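Local atomic coordinates of diaminopimelate decarboxylase (Methanocaldococcus jannaschii, PDB entry 1TUF), a protein that catalyses the pyridoxal phosphate-dependent decarboxylation of meso-diaminopimelate to L-lysine, the last step of lysine biosynthesis by the diaminopimelate pathway. Residues A322-M327 / L357-D362; M328-Y333 / D362-D367; Y336-N341 / A380-G385. All blocks are in the same frame, centred on the assembly; numbering follows the deposited sequence.

Contact 1 of 3, residues A322-M327 / L357-D362; sequences AGMNDM and LCESSD. With AZ1 (azelaic acid), chain D.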
loop_
_atom_site.group_PDB
_atom_site.type_symbol
_atom_site.label_atom_id
_atom_site.label_comp_id
_atom_site.label_asym_id
_atom_site.label_seq_id
_atom_site.Cartn_x
_atom_site.Cartn_y
_atom_site.Cartn_z
ATOM N N ALA A 322 -12.413 -1.095 10.235
ATOM C CA ALA A 322 -11.036 -1.402 9.890
ATOM C C ALA A 322 -11.040 -1.548 8.379
ATOM O O ALA A 322 -11.992 -2.079 7.803
ATOM C CB ALA A 322 -10.595 -2.708 10.548
ATOM N N GLY A 323 -9.987 -1.072 7.732
ATOM C CA GLY A 323 -9.939 -1.174 6.291
ATOM C C GLY A 323 -8.581 -1.598 5.785
ATOM O O GLY A 323 -7.666 -1.852 6.563
ATOM N N MET A 324 -8.450 -1.657 4.469
ATOM C CA MET A 324 -7.211 -2.061 3.854
ATOM C C MET A 324 -6.079 -1.075 4.116
ATOM O O MET A 324 -4.910 -1.456 4.067
ATOM C CB MET A 324 -7.410 -2.227 2.348
ATOM C CG MET A 324 -7.568 -0.915 1.591
ATOM S SD MET A 324 -8.046 -1.232 -0.114
ATOM C CE MET A 324 -6.427 -1.393 -0.954
ATOM N N ASN A 325 -6.402 0.188 4.383
ATOM C CA ASN A 325 -5.337 1.161 4.636
ATOM C C ASN A 325 -4.649 0.798 5.945
ATOM O O ASN A 325 -3.448 1.005 6.102
ATOM C CB ASN A 325 -5.883 2.588 4.738
ATOM C CG ASN A 325 -6.793 2.770 5.929
ATOM O OD1 ASN A 325 -7.899 2.224 5.963
ATOM N ND2 ASN A 325 -6.329 3.521 6.927
ATOM N N ASP A 326 -5.418 0.259 6.884
ATOM C CA ASP A 326 -4.870 -0.142 8.179
ATOM C C ASP A 326 -4.034 -1.412 8.055
ATOM O O ASP A 326 -2.976 -1.532 8.670
ATOM C CB ASP A 326 -5.990 -0.405 9.186
ATOM C CG ASP A 326 -6.906 0.785 9.378
ATOM O OD1 ASP A 326 -6.403 1.902 9.624
ATOM O OD2 ASP A 326 -8.145 0.595 9.295
ATOM N N MET A 327 -4.522 -2.359 7.258
ATOM C CA MET A 327 -3.845 -3.641 7.063
ATOM C C MET A 327 -4.051 -4.042 5.597
ATOM O O MET A 327 -5.128 -4.476 5.203
ATOM C CB MET A 327 -4.462 -4.663 8.029
ATOM C CG MET A 327 -3.519 -5.733 8.523
ATOM S SD MET A 327 -3.291 -7.014 7.310
ATOM C CE MET A 327 -4.692 -8.069 7.686
ATOM N N LEU A 357 -13.440 1.294 2.784
ATOM C CA LEU A 357 -12.816 1.992 1.664
ATOM C C LEU A 357 -13.534 1.738 0.357
ATOM O O LEU A 357 -14.007 0.632 0.098
ATOM C CB LEU A 357 -11.354 1.581 1.495
ATOM C CG LEU A 357 -10.368 1.910 2.614
ATOM C CD1 LEU A 357 -8.976 2.072 2.027
ATOM C CD2 LEU A 357 -10.778 3.195 3.290
ATOM N N CYS A 358 -13.598 2.769 -0.477
ATOM C CA CYS A 358 -14.261 2.653 -1.768
ATOM C C CYS A 358 -13.387 1.963 -2.788
ATOM O O CYS A 358 -13.096 2.505 -3.852
ATOM C CB CYS A 358 -14.671 4.023 -2.282
ATOM S SG CYS A 358 -16.445 4.237 -2.207
ATOM N N GLU A 359 -12.992 0.742 -2.448
ATOM C CA GLU A 359 -12.132 -0.065 -3.289
ATOM C C GLU A 359 -12.692 -1.473 -3.187
ATOM O O GLU A 359 -12.856 -1.995 -2.093
ATOM C CB GLU A 359 -10.713 0.002 -2.730
ATOM C CG GLU A 359 -9.631 -0.581 -3.595
ATOM C CD GLU A 359 -9.515 0.098 -4.946
ATOM O OE1 GLU A 359 -9.418 1.345 -4.995
ATOM O OE2 GLU A 359 -9.514 -0.624 -5.962
ATOM N N SER A 360 -13.005 -2.082 -4.324
ATOM C CA SER A 360 -13.566 -3.422 -4.321
ATOM C C SER A 360 -12.698 -4.463 -3.603
ATOM O O SER A 360 -13.216 -5.363 -2.943
ATOM C CB SER A 360 -13.828 -3.873 -5.758
ATOM O OG SER A 360 -12.637 -3.828 -6.519
ATOM N N SER A 361 -11.381 -4.336 -3.721
ATOM C CA SER A 361 -10.478 -5.284 -3.085
ATOM C C SER A 361 -10.389 -5.136 -1.561
ATOM O O SER A 361 -9.739 -5.937 -0.892
ATOM C CB SER A 361 -9.079 -5.147 -3.684
ATOM O OG SER A 361 -8.545 -3.868 -3.394
ATOM N N ASP A 362 -11.035 -4.114 -1.010
ATOM C CA ASP A 362 -10.999 -3.892 0.433
ATOM C C ASP A 362 -11.891 -4.877 1.172
ATOM O O ASP A 362 -12.944 -4.517 1.716
ATOM C CB ASP A 362 -11.409 -2.456 0.761
ATOM C CG ASP A 362 -11.376 -2.157 2.257
ATOM O OD1 ASP A 362 -10.383 -2.532 2.914
ATOM O OD2 ASP A 362 -12.340 -1.531 2.764
HETATM C C AZ1 D . -13.293 0.612 -7.491
HETATM C C2 AZ1 D . -11.812 1.015 -7.628
HETATM C C3 AZ1 D . -10.510 1.043 -8.467
HETATM C C4 AZ1 D . -9.110 1.623 -8.176
HETATM C C5 AZ1 D . -7.789 0.989 -8.657
HETATM C C6 AZ1 D . -6.534 1.888 -8.631
HETATM C C7 AZ1 D . -5.291 1.912 -9.540
HETATM C C8 AZ1 D . -4.846 0.749 -10.432
HETATM C C9 AZ1 D . -5.402 0.685 -11.868
HETATM O OXT AZ1 D . -14.005 0.891 -6.379
HETATM O O AZ1 D . -13.847 0.024 -8.412
HETATM O O2 AZ1 D . -6.207 -0.390 -12.244
HETATM O OXT2 AZ1 D . -5.086 1.614 -12.644
#

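Contact 2 of 3, residues M328-Y333 / D362-D367; sequences MRPAMY and DVFGRD. With AZ1 (azelaic acid), chain C.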
loop_
_atom_site.group_PDB
_atom_site.type_symbol
_atom_site.label_atom_id
_atom_site.label_comp_id
_atom_site.label_asym_id
_atom_site.label_seq_id
_atom_site.Cartn_x
_atom_site.Cartn_y
_atom_site.Cartn_z
ATOM N N MET A 328 -3.002 -3.887 4.801
ATOM C CA MET A 328 -3.038 -4.151 3.367
ATOM C C MET A 328 -2.954 -5.582 2.852
ATOM O O MET A 328 -3.338 -5.846 1.712
ATOM C CB MET A 328 -1.928 -3.340 2.694
ATOM C CG MET A 328 -2.132 -1.830 2.736
ATOM S SD MET A 328 -3.414 -1.272 1.587
ATOM C CE MET A 328 -2.506 -1.281 0.026
ATOM N N ARG A 329 -2.469 -6.504 3.670
ATOM C CA ARG A 329 -2.295 -7.886 3.224
ATOM C C ARG A 329 -3.457 -8.538 2.430
ATOM O O ARG A 329 -3.256 -8.991 1.299
ATOM C CB ARG A 329 -1.885 -8.754 4.423
ATOM C CG ARG A 329 -1.389 -10.133 4.045
ATOM C CD ARG A 329 -0.552 -10.779 5.158
ATOM N NE ARG A 329 0.050 -12.018 4.669
ATOM C CZ ARG A 329 -0.595 -13.176 4.567
ATOM N NH1 ARG A 329 -1.865 -13.269 4.939
ATOM N NH2 ARG A 329 0.019 -14.230 4.045
ATOM N N PRO A 330 -4.676 -8.591 2.996
ATOM C CA PRO A 330 -5.796 -9.203 2.270
ATOM C C PRO A 330 -6.042 -8.625 0.874
ATOM O O PRO A 330 -6.032 -9.351 -0.117
ATOM C CB PRO A 330 -6.982 -8.969 3.205
ATOM C CG PRO A 330 -6.345 -9.008 4.550
ATOM C CD PRO A 330 -5.102 -8.171 4.338
ATOM N N ALA A 331 -6.259 -7.318 0.798
ATOM C CA ALA A 331 -6.526 -6.649 -0.471
ATOM C C ALA A 331 -5.387 -6.704 -1.490
ATOM O O ALA A 331 -5.631 -6.735 -2.698
ATOM C CB ALA A 331 -6.909 -5.190 -0.211
ATOM N N MET A 332 -4.149 -6.713 -1.012
ATOM C CA MET A 332 -2.995 -6.730 -1.907
ATOM C C MET A 332 -2.619 -8.087 -2.496
ATOM O O MET A 332 -2.216 -8.172 -3.655
ATOM C CB MET A 332 -1.769 -6.170 -1.183
ATOM C CG MET A 332 -1.203 -4.924 -1.804
ATOM S SD MET A 332 0.366 -4.456 -1.060
ATOM C CE MET A 332 1.526 -5.043 -2.312
ATOM N N TYR A 333 -2.741 -9.143 -1.699
ATOM C CA TYR A 333 -2.356 -10.480 -2.148
ATOM C C TYR A 333 -3.494 -11.497 -2.089
ATOM O O TYR A 333 -3.329 -12.635 -2.522
ATOM C CB TYR A 333 -1.195 -10.983 -1.278
ATOM C CG TYR A 333 -0.043 -10.002 -1.107
ATOM C CD1 TYR A 333 0.939 -9.858 -2.097
ATOM C CD2 TYR A 333 0.079 -9.238 0.055
ATOM C CE1 TYR A 333 2.018 -8.981 -1.932
ATOM C CE2 TYR A 333 1.151 -8.359 0.230
ATOM C CZ TYR A 333 2.116 -8.237 -0.764
ATOM O OH TYR A 333 3.174 -7.371 -0.574
ATOM N N ASP A 362 -11.035 -4.114 -1.010
ATOM C CA ASP A 362 -10.999 -3.892 0.433
ATOM C C ASP A 362 -11.891 -4.877 1.172
ATOM O O ASP A 362 -12.944 -4.517 1.716
ATOM C CB ASP A 362 -11.409 -2.456 0.761
ATOM C CG ASP A 362 -11.376 -2.157 2.257
ATOM O OD1 ASP A 362 -10.383 -2.532 2.914
ATOM O OD2 ASP A 362 -12.340 -1.531 2.764
ATOM N N VAL A 363 -11.446 -6.131 1.186
ATOM C CA VAL A 363 -12.160 -7.206 1.856
ATOM C C VAL A 363 -11.186 -8.027 2.687
ATOM O O VAL A 363 -10.134 -8.446 2.199
ATOM C CB VAL A 363 -12.849 -8.135 0.847
ATOM C CG1 VAL A 363 -13.550 -9.265 1.591
ATOM C CG2 VAL A 363 -13.845 -7.344 0.005
ATOM N N PHE A 364 -11.548 -8.264 3.944
ATOM C CA PHE A 364 -10.701 -9.021 4.856
ATOM C C PHE A 364 -10.873 -10.530 4.730
ATOM O O PHE A 364 -9.909 -11.279 4.862
ATOM C CB PHE A 364 -10.981 -8.583 6.290
ATOM C CG PHE A 364 -10.504 -7.202 6.596
ATOM C CD1 PHE A 364 -9.158 -6.957 6.836
ATOM C CD2 PHE A 364 -11.397 -6.139 6.633
ATOM C CE1 PHE A 364 -8.704 -5.668 7.112
ATOM C CE2 PHE A 364 -10.955 -4.842 6.909
ATOM C CZ PHE A 364 -9.605 -4.605 7.149
ATOM N N GLY A 365 -12.096 -10.977 4.475
ATOM C CA GLY A 365 -12.339 -12.402 4.337
ATOM C C GLY A 365 -13.681 -12.677 3.695
ATOM O O GLY A 365 -14.622 -11.897 3.857
ATOM N N ARG A 366 -13.775 -13.781 2.963
ATOM C CA ARG A 366 -15.023 -14.133 2.308
ATOM C C ARG A 366 -15.531 -15.483 2.781
ATOM O O ARG A 366 -14.748 -16.377 3.092
ATOM C CB ARG A 366 -14.835 -14.180 0.794
ATOM C CG ARG A 366 -14.285 -12.904 0.191
ATOM C CD ARG A 366 -14.007 -13.068 -1.298
ATOM N NE ARG A 366 -13.280 -11.922 -1.838
ATOM C CZ ARG A 366 -12.067 -11.548 -1.438
ATOM N NH1 ARG A 366 -11.437 -12.230 -0.490
ATOM N NH2 ARG A 366 -11.481 -10.494 -1.989
ATOM N N ASP A 367 -16.850 -15.619 2.834
ATOM C CA ASP A 367 -17.480 -16.870 3.234
ATOM C C ASP A 367 -16.885 -17.444 4.507
ATOM O O ASP A 367 -16.680 -18.649 4.618
ATOM C CB ASP A 367 -17.359 -17.899 2.102
ATOM C CG ASP A 367 -17.956 -17.403 0.800
ATOM O OD1 ASP A 367 -19.125 -16.955 0.815
ATOM O OD2 ASP A 367 -17.261 -17.463 -0.240
HETATM C C AZ1 C . 2.481 -10.670 2.907
HETATM C C2 AZ1 C . 3.899 -10.187 2.581
HETATM C C3 AZ1 C . 4.860 -9.058 2.192
HETATM C C4 AZ1 C . 6.373 -9.048 1.957
HETATM C C5 AZ1 C . 7.259 -10.288 1.930
HETATM C C6 AZ1 C . 8.441 -10.267 0.956
HETATM C C7 AZ1 C . 8.579 -10.859 -0.454
HETATM C C8 AZ1 C . 9.679 -10.457 -1.436
HETATM C C9 AZ1 C . 11.081 -10.918 -1.085
HETATM O OXT AZ1 C . 2.234 -11.968 3.221
HETATM O O AZ1 C . 1.550 -9.866 2.888
HETATM O O2 AZ1 C . 11.335 -12.268 -1.058
HETATM O OXT2 AZ1 C . 11.926 -10.044 -0.828
#

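Contact 3 of 3, residues Y336-N341 / A380-G385; sequences YHHIIN and AIFDVG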
loop_
_atom_site.group_PDB
_atom_site.type_symbol
_atom_site.label_atom_id
_atom_site.label_comp_id
_atom_site.label_asym_id
_atom_site.label_seq_id
_atom_site.Cartn_x
_atom_site.Cartn_y
_atom_site.Cartn_z
ATOM N N TYR A 336 -4.749 -15.094 3.171
ATOM C CA TYR A 336 -5.672 -15.481 4.230
ATOM C C TYR A 336 -5.300 -15.015 5.626
ATOM O O TYR A 336 -4.133 -14.994 6.008
ATOM C CB TYR A 336 -5.859 -17.001 4.237
ATOM C CG TYR A 336 -6.832 -17.500 5.285
ATOM C CD1 TYR A 336 -6.403 -17.802 6.578
ATOM C CD2 TYR A 336 -8.186 -17.655 4.988
ATOM C CE1 TYR A 336 -7.296 -18.246 7.546
ATOM C CE2 TYR A 336 -9.092 -18.098 5.948
ATOM C CZ TYR A 336 -8.642 -18.392 7.227
ATOM O OH TYR A 336 -9.532 -18.827 8.195
ATOM N N HIS A 337 -6.318 -14.638 6.385
ATOM C CA HIS A 337 -6.143 -14.200 7.762
ATOM C C HIS A 337 -7.307 -14.756 8.548
ATOM O O HIS A 337 -8.456 -14.597 8.148
ATOM C CB HIS A 337 -6.152 -12.678 7.853
ATOM C CG HIS A 337 -4.824 -12.047 7.595
ATOM N ND1 HIS A 337 -3.899 -11.835 8.593
ATOM C CD2 HIS A 337 -4.264 -11.578 6.453
ATOM C CE1 HIS A 337 -2.826 -11.261 8.079
ATOM N NE2 HIS A 337 -3.022 -11.094 6.781
ATOM N N HIS A 338 -7.021 -15.418 9.660
ATOM C CA HIS A 338 -8.101 -15.973 10.457
ATOM C C HIS A 338 -8.910 -14.818 11.049
ATOM O O HIS A 338 -8.346 -13.817 11.494
ATOM C CB HIS A 338 -7.547 -16.868 11.569
ATOM C CG HIS A 338 -8.605 -17.647 12.284
ATOM N ND1 HIS A 338 -8.597 -17.843 13.648
ATOM C CD2 HIS A 338 -9.732 -18.243 11.826
ATOM C CE1 HIS A 338 -9.677 -18.519 14.001
ATOM N NE2 HIS A 338 -10.382 -18.774 12.912
ATOM N N ILE A 339 -10.232 -14.956 11.047
ATOM C CA ILE A 339 -11.102 -13.908 11.567
ATOM C C ILE A 339 -12.182 -14.476 12.481
ATOM O O ILE A 339 -12.811 -15.478 12.152
ATOM C CB ILE A 339 -11.799 -13.152 10.410
ATOM C CG1 ILE A 339 -10.750 -12.534 9.478
ATOM C CG2 ILE A 339 -12.734 -12.089 10.974
ATOM C CD1 ILE A 339 -11.341 -11.781 8.292
ATOM N N ILE A 340 -12.402 -13.839 13.629
ATOM C CA ILE A 340 -13.431 -14.305 14.558
ATOM C C ILE A 340 -14.154 -13.149 15.245
ATOM O O ILE A 340 -13.749 -11.989 15.151
ATOM C CB ILE A 340 -12.850 -15.179 15.681
ATOM C CG1 ILE A 340 -11.926 -14.326 16.545
ATOM C CG2 ILE A 340 -12.127 -16.387 15.110
ATOM C CD1 ILE A 340 -11.461 -15.010 17.797
ATOM N N ASN A 341 -15.225 -13.493 15.947
ATOM C CA ASN A 341 -16.017 -12.524 16.686
ATOM C C ASN A 341 -15.520 -12.618 18.128
ATOM O O ASN A 341 -15.487 -13.706 18.708
ATOM C CB ASN A 341 -17.494 -12.913 16.619
ATOM C CG ASN A 341 -18.409 -11.862 17.217
ATOM O OD1 ASN A 341 -18.000 -11.057 18.064
ATOM N ND2 ASN A 341 -19.670 -11.875 16.789
ATOM N N ALA A 380 -12.019 -9.784 15.248
ATOM C CA ALA A 380 -10.573 -9.767 15.420
ATOM C C ALA A 380 -9.896 -10.507 14.288
ATOM O O ALA A 380 -10.281 -11.623 13.951
ATOM C CB ALA A 380 -10.201 -10.401 16.743
ATOM N N ILE A 381 -8.896 -9.887 13.683
ATOM C CA ILE A 381 -8.185 -10.555 12.612
ATOM C C ILE A 381 -6.796 -10.941 13.121
ATOM O O ILE A 381 -6.073 -10.120 13.679
ATOM C CB ILE A 381 -8.106 -9.662 11.355
ATOM C CG1 ILE A 381 -7.276 -10.350 10.278
ATOM C CG2 ILE A 381 -7.508 -8.335 11.696
ATOM C CD1 ILE A 381 -7.382 -9.674 8.923
ATOM N N PHE A 382 -6.443 -12.206 12.925
ATOM C CA PHE A 382 -5.179 -12.760 13.397
ATOM C C PHE A 382 -3.945 -12.524 12.523
ATOM O O PHE A 382 -4.032 -12.248 11.321
ATOM C CB PHE A 382 -5.318 -14.282 13.594
ATOM C CG PHE A 382 -6.179 -14.692 14.771
ATOM C CD1 PHE A 382 -7.325 -13.982 15.107
ATOM C CD2 PHE A 382 -5.868 -15.839 15.507
ATOM C CE1 PHE A 382 -8.153 -14.404 16.154
ATOM C CE2 PHE A 382 -6.691 -16.273 16.559
ATOM C CZ PHE A 382 -7.832 -15.554 16.880
ATOM N N ASP A 383 -2.791 -12.636 13.168
ATOM C CA ASP A 383 -1.517 -12.544 12.500
ATOM C C ASP A 383 -1.283 -11.300 11.663
ATOM O O ASP A 383 -0.953 -11.384 10.480
ATOM C CB ASP A 383 -1.363 -13.814 11.669
ATOM C CG ASP A 383 -1.762 -15.066 12.458
ATOM O OD1 ASP A 383 -1.005 -15.442 13.382
ATOM O OD2 ASP A 383 -2.836 -15.657 12.174
ATOM N N VAL A 384 -1.424 -10.138 12.286
ATOM C CA VAL A 384 -1.216 -8.901 11.557
ATOM C C VAL A 384 0.024 -8.177 12.068
ATOM O O VAL A 384 0.304 -7.044 11.675
ATOM C CB VAL A 384 -2.475 -7.998 11.656
ATOM C CG1 VAL A 384 -3.666 -8.714 10.996
ATOM C CG2 VAL A 384 -2.812 -7.691 13.113
ATOM N N GLY A 385 0.779 -8.860 12.926
ATOM C CA GLY A 385 1.976 -8.272 13.498
ATOM C C GLY A 385 3.067 -7.981 12.488
ATOM O O GLY A 385 3.887 -7.089 12.666
HETATM O O HOH W 1 -4.323 -16.058 10.063
#

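Contact 1 of 3, residues A322-M327 / L357-D362
Met-324 reaches across to the loop 357-362 with nearly its whole side chain, and its unbranched, flexible thioether suits a route between four partners. A chi1 of 73° tucks CG between its own backbone arms and points it at Leu-357, whose CD1 lies 3.3 Å from Met-324 CG, the side chains crossing at about a right angle. Met-324 SD lies 3.7 Å from Asp-362 CB and rests also on the aliphatic part of Glu-359. The turn at chi3 then carries the methyl to Ser-361 OG, with Met-324 CE 4.1 Å from it. Asp-362 supplies the polar side. Its OD1 takes a weak, bent hydrogen bond from Met-324 N (2.6 Å), while its OD2 accepts Leu-357 N at 3.0 Å from above the carboxylate plane, tying the two ends of this loop together. Lys-179 of the second subunit forms a salt bridge to the same OD2. Between these ends, Glu-359 OE1 is hydrogen-bonded to Tyr-395, and Glu-359 and Cys-358, the predicted proton donor, border azelaic acid, which is also hydrogen-bonded to Arg-329 of the second subunit. A loop that brings its cysteine to the partner's pyridoxal-lysine is characteristic of the dimer-interface active site of class-II decarboxylases.

Contact 2 of 3, residues M328-Y333 / D362-D367
Pro-330 makes the closest approach to the strand, laying CB 3.3 Å from the carbonyl O of Val-363 while its CG comes within 4.2 Å of CD1 on the Phe-364 ring. The pyrrolidine approaches that ring obliquely, a plain apolar contact. One position on, the methyl of Ala-331 completes the touching surface, its CB 4.3 Å from Asp-362 N; so small a side chain lets the helix backbone come near. Proline is well suited to the first turn of helix 329-333, where no backbone N-H is needed for the helical bonds, and its compact ring packs against the strand. Strand 363-371 carries a classic beta bulge here, Phe-364 and Gly-365 sharing Ile-353 as their partner on the neighbouring strand, within the beta-strand domain that accompanies the barrel in this family. Behind the contact, Phe-364 leans on Ile-320 and Val-363 on Trp-317. Val-363 CG1 also sits 4.1 Å above the centre of the Arg-366 guanidinium plane. The helix turns a different face to the ligand. Arg-329 runs extended from CG to NE, with CG anti to the backbone N (chi1 -168°), and its guanidinium meets azelaic acid edge-on, in plane. Arg-329 NE donates to OXT of the acid at 2.6 Å (152°), NH2 adding a weak bond to the same oxygen. Tyr-255 lies against this guanidinium in a cation-pi contact, and Tyr-333 brings CE2 to 3.1 Å from the acid's O. Tyr-333 itself packs on Glu-359 of the second subunit.

Contact 3 of 3, residues Y336-N341 / A380-G385
Phe-382 receives the imidazole of His-338 on one face, in a T-shaped pair with centroids 4.9 Å apart and planes at 73°. His-338 ND1 stands over the centre of the ring, the two side chains running side by side in the same direction. At the edge of the phenyl ring Ile-340 places CD1 3.7 Å from Phe-382 CE1. Tyr-301 makes a further edge-to-face pair with Phe-382, and Phe-14 meets it at an inclined angle. The ring of His-337 meets main-chain oxygens at its edge. Its ND1 donates to Phe-382 O at 2.8 Å, nearly straight (169°) and almost along the C=O axis, while Asp-383 O lies near CE1; Ile-381 CD1 packs 3.4 Å from His-337 CB. Farther along, the strands pair antiparallel: Ile-339 faces Ile-381 in a non-hydrogen-bonded pair, and Ile-340 and Ala-380 form a hydrogen-bonded one, with Ile-340 N to Ala-380 O 3.1 Å and Ala-380 N to Ile-340 O 2.8 Å. Phe-382 N then donates to His-338 O. Past that bond a water bridges His-338 N and Asp-383 OD2, an oxygen also salt-bridged to Lys-257. The chemistry thus assigns the two histidines different tasks: the N-H that His-337 donates from ND1 helps to fix its ring's rotation beside Arg-329, whereas His-338 ND1, buried without a polar partner, contributes mainly aromatic packing.

All three contacts are largely buried, and they follow one another along the chain with alternating segments. Contacts 1 and 2 share Asp-362 and both reach the second subunit; contact 3 touches no other chain, and it alone is a true strand pairing, knit by backbone bonds. Contact 1 joins two loops through a methionine and a carboxylate, whereas contact 2 sets a short helix against a bulged strand by apolar packing. Each azelaic acid lies between the loop of contact 1 in one subunit and Arg-329 of contact 2 in the other. Met-327 links contact 1 to contact 3 by packing on Ile-381, and His-337 of contact 3 packs against Arg-329 and Pro-330.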